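Local coordinates for calcium-regulated actin-bundling protein (Dictyostelium discoideum, PDB 4X3N) that bundles actin filaments under the control of calcium and may contribute to reorganizing filopodia and pseudopodia during cell movement, at residues H48-V57 and F164-S174. Residues are numbered along the deposited sequence; the frame is centred on the assembly and turned at random.
Sequences HFLNAYWAEV and FANPADFCTRS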
# COMPACT_ATOMS: atom_id res chain seq x y z
N HIS A 48 -3.32 -23.08 -12.56
CA HIS A 48 -4.51 -23.51 -11.90
C HIS A 48 -5.71 -23.32 -12.82
O HIS A 48 -6.58 -24.21 -12.95
CB HIS A 48 -4.81 -22.75 -10.60
CG HIS A 48 -4.15 -23.34 -9.42
ND1 HIS A 48 -2.80 -23.20 -9.19
CD2 HIS A 48 -4.63 -24.11 -8.42
CE1 HIS A 48 -2.47 -23.81 -8.08
NE2 HIS A 48 -3.56 -24.40 -7.60
N PHE A 49 -5.79 -22.15 -13.39
CA PHE A 49 -6.92 -21.86 -14.32
C PHE A 49 -6.98 -22.84 -15.50
O PHE A 49 -8.04 -23.43 -15.78
CB PHE A 49 -6.83 -20.43 -14.81
CG PHE A 49 -7.89 -20.08 -15.86
CD1 PHE A 49 -9.18 -19.90 -15.49
CD2 PHE A 49 -7.58 -20.01 -17.19
CE1 PHE A 49 -10.18 -19.63 -16.42
CE2 PHE A 49 -8.58 -19.73 -18.13
CZ PHE A 49 -9.87 -19.54 -17.71
N LEU A 50 -5.84 -23.01 -16.18
CA LEU A 50 -5.75 -23.86 -17.33
C LEU A 50 -6.05 -25.31 -17.00
O LEU A 50 -6.85 -25.94 -17.70
CB LEU A 50 -4.40 -23.72 -18.01
CG LEU A 50 -4.08 -22.41 -18.66
CD1 LEU A 50 -2.62 -22.40 -19.04
CD2 LEU A 50 -4.93 -22.11 -19.90
N ASN A 51 -5.46 -25.87 -15.94
CA ASN A 51 -5.84 -27.20 -15.51
C ASN A 51 -7.33 -27.38 -15.30
O ASN A 51 -7.84 -28.43 -15.61
CB ASN A 51 -5.19 -27.58 -14.18
CG ASN A 51 -3.73 -27.97 -14.35
OD1 ASN A 51 -3.31 -28.35 -15.44
ND2 ASN A 51 -2.99 -27.91 -13.27
N ALA A 52 -7.99 -26.39 -14.72
CA ALA A 52 -9.38 -26.53 -14.37
C ALA A 52 -10.27 -26.47 -15.64
O ALA A 52 -11.28 -27.16 -15.77
CB ALA A 52 -9.81 -25.45 -13.41
N TYR A 53 -9.87 -25.64 -16.58
CA TYR A 53 -10.74 -25.36 -17.69
C TYR A 53 -10.14 -25.84 -19.02
O TYR A 53 -10.51 -25.36 -20.09
CB TYR A 53 -11.03 -23.87 -17.74
CG TYR A 53 -12.03 -23.42 -16.74
CD1 TYR A 53 -13.38 -23.69 -16.90
CD2 TYR A 53 -11.62 -22.72 -15.59
CE1 TYR A 53 -14.29 -23.30 -15.94
CE2 TYR A 53 -12.52 -22.28 -14.65
CZ TYR A 53 -13.86 -22.57 -14.80
OH TYR A 53 -14.74 -22.21 -13.81
N TRP A 54 -9.22 -26.80 -18.97
CA TRP A 54 -8.51 -27.20 -20.18
C TRP A 54 -9.49 -27.62 -21.32
O TRP A 54 -9.27 -27.28 -22.49
CB TRP A 54 -7.49 -28.35 -19.85
CG TRP A 54 -6.51 -28.54 -20.95
CD1 TRP A 54 -6.42 -29.63 -21.80
CD2 TRP A 54 -5.52 -27.62 -21.36
NE1 TRP A 54 -5.44 -29.41 -22.71
CE2 TRP A 54 -4.86 -28.19 -22.46
CE3 TRP A 54 -5.16 -26.34 -20.94
CZ2 TRP A 54 -3.83 -27.53 -23.11
CZ3 TRP A 54 -4.12 -25.69 -21.59
CH2 TRP A 54 -3.47 -26.28 -22.65
N ALA A 55 -10.59 -28.29 -20.97
CA ALA A 55 -11.50 -28.84 -21.98
C ALA A 55 -12.07 -27.68 -22.74
O ALA A 55 -12.24 -27.76 -23.94
CB ALA A 55 -12.60 -29.68 -21.38
N GLU A 56 -12.32 -26.59 -22.04
CA GLU A 56 -12.95 -25.43 -22.63
C GLU A 56 -12.04 -24.40 -23.18
O GLU A 56 -12.45 -23.60 -24.02
CB GLU A 56 -13.81 -24.75 -21.57
CG GLU A 56 -14.97 -25.56 -21.00
CD GLU A 56 -14.56 -26.50 -19.90
OE1 GLU A 56 -13.41 -26.50 -19.42
OE2 GLU A 56 -15.47 -27.22 -19.45
N VAL A 57 -10.81 -24.29 -22.65
CA VAL A 57 -10.00 -23.08 -22.92
C VAL A 57 -8.67 -23.33 -23.59
O VAL A 57 -8.00 -22.38 -23.97
CB VAL A 57 -9.79 -22.19 -21.63
CG1 VAL A 57 -8.62 -22.65 -20.80
CG2 VAL A 57 -9.66 -20.71 -22.00
N PHE A 164 -17.84 -19.39 -19.75
CA PHE A 164 -17.88 -20.70 -19.12
C PHE A 164 -17.26 -20.78 -17.71
O PHE A 164 -17.57 -21.71 -17.04
CB PHE A 164 -17.22 -21.80 -19.98
CG PHE A 164 -15.82 -21.51 -20.33
CD1 PHE A 164 -14.81 -21.78 -19.42
CD2 PHE A 164 -15.52 -20.95 -21.54
CE1 PHE A 164 -13.52 -21.45 -19.74
CE2 PHE A 164 -14.24 -20.59 -21.85
CZ PHE A 164 -13.23 -20.86 -20.94
N ALA A 165 -16.42 -19.81 -17.33
CA ALA A 165 -15.68 -19.83 -16.09
C ALA A 165 -16.32 -18.90 -15.06
O ALA A 165 -16.93 -17.87 -15.44
CB ALA A 165 -14.27 -19.38 -16.38
N ASN A 166 -16.25 -19.27 -13.77
CA ASN A 166 -16.67 -18.39 -12.75
C ASN A 166 -16.10 -18.86 -11.45
O ASN A 166 -15.61 -19.98 -11.36
CB ASN A 166 -18.20 -18.29 -12.73
CG ASN A 166 -18.85 -19.58 -12.41
OD1 ASN A 166 -18.89 -20.03 -11.26
ND2 ASN A 166 -19.38 -20.19 -13.41
N PRO A 167 -16.13 -18.01 -10.43
CA PRO A 167 -15.29 -18.40 -9.27
C PRO A 167 -15.72 -19.69 -8.54
O PRO A 167 -14.88 -20.51 -8.08
CB PRO A 167 -15.46 -17.18 -8.35
CG PRO A 167 -15.59 -16.08 -9.27
CD PRO A 167 -16.50 -16.60 -10.36
N ALA A 168 -17.01 -19.86 -8.35
CA ALA A 168 -17.46 -21.05 -7.64
C ALA A 168 -17.21 -22.34 -8.42
O ALA A 168 -16.71 -23.34 -7.87
CB ALA A 168 -18.95 -20.94 -7.30
N ASP A 169 -17.50 -22.31 -9.70
CA ASP A 169 -17.15 -23.39 -10.61
C ASP A 169 -15.65 -23.69 -10.57
O ASP A 169 -15.22 -24.85 -10.44
CB ASP A 169 -17.65 -23.05 -12.04
CG ASP A 169 -17.37 -24.20 -13.05
OD1 ASP A 169 -18.12 -25.21 -13.00
OD2 ASP A 169 -16.38 -24.12 -13.86
N PHE A 170 -14.85 -22.65 -10.72
CA PHE A 170 -13.42 -22.81 -10.65
C PHE A 170 -13.00 -23.55 -9.36
O PHE A 170 -12.19 -24.47 -9.41
CB PHE A 170 -12.73 -21.46 -10.75
CG PHE A 170 -11.29 -21.53 -10.35
CD1 PHE A 170 -10.38 -22.19 -11.16
CD2 PHE A 170 -10.88 -21.07 -9.14
CE1 PHE A 170 -9.10 -22.34 -10.77
CE2 PHE A 170 -9.55 -21.19 -8.74
CZ PHE A 170 -8.68 -21.84 -9.55
N CYS A 171 -13.53 -23.15 -8.21
CA CYS A 171 -13.13 -23.77 -6.94
C CYS A 171 -13.54 -25.26 -6.90
O CYS A 171 -12.77 -26.17 -6.49
CB CYS A 171 -13.73 -22.98 -5.77
SG CYS A 171 -13.07 -21.31 -5.55
N THR A 172 -14.72 -25.53 -7.43
CA THR A 172 -15.20 -26.91 -7.53
C THR A 172 -14.30 -27.71 -8.37
O THR A 172 -14.00 -28.82 -8.03
CB THR A 172 -16.57 -26.95 -8.21
OG1 THR A 172 -17.53 -26.30 -7.36
CG2 THR A 172 -17.00 -28.39 -8.54
N ARG A 173 -13.89 -27.17 -9.51
CA ARG A 173 -12.97 -27.82 -10.40
C ARG A 173 -11.56 -27.97 -9.83
O ARG A 173 -10.90 -28.98 -10.11
CB ARG A 173 -12.86 -27.10 -11.73
CG ARG A 173 -14.09 -27.22 -12.62
CD ARG A 173 -13.92 -26.34 -13.83
NE ARG A 173 -15.09 -26.24 -14.74
CZ ARG A 173 -15.04 -26.55 -16.05
NH1 ARG A 173 -13.95 -27.03 -16.66
NH2 ARG A 173 -16.09 -26.35 -16.77
N SER A 174 -11.09 -27.00 -9.08
CA SER A 174 -9.66 -26.96 -8.74
C SER A 174 -9.31 -27.45 -7.34
O SER A 174 -8.18 -27.93 -7.12
CB SER A 174 -9.12 -25.51 -8.88
OG SER A 174 -7.64 -25.44 -8.69
O HOH W 1 -7.01 -26.30 -10.98
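Arg173 and Glu56 reach for each other from opposite directions and meet end-on in a salt bridge, Arg173 NH1 to Glu56 OE1 at 2.9 Å and Arg173 NH2 to Glu56 OE2 at 2.9 Å, although the carboxylate and guanidinium planes are turned 64° apart. Arg173 NH1 also donates to the carbonyl Ala52 O (2.8 Å), which lies at the guanidinium edge, near its plane. The phenol of Tyr53 illustrates how one buried hydroxyl can bind at the start of a helix: its OH gives its proton to the anti lone pair of Asp169 OD2 at 2.5 Å and weakly accepts from Asn166 N. Asp169 OD2 also takes a weak, bent bond from Arg173 NE, the salt bridge that joins Glu56, Arg173 and Asp169 in one network. Were Arg173 an alanine, Glu56 and Asp169 would probably lose their shared countercharge, and Ala52 O its side-chain donor. Asn166 is the N-cap of helix 167-174, which runs at 102° to segment 48-57 and rests Pro167 on Val145 of the EF-hand-like calcium loop. Tyr53 lies between Ala165 CB over one face and Arg173 CD over the other. Phe164, turned by its chi1 of 57° toward helix 48-57, receives Glu56 CB over the centre of its ring, 3.8 Å from the centroid, while Val57 CG2 meets its edge. Phe170 fits as a knob among His48, Phe49, Ala52 and Tyr53, and beyond it a water joins His48 O to Ser174 OG.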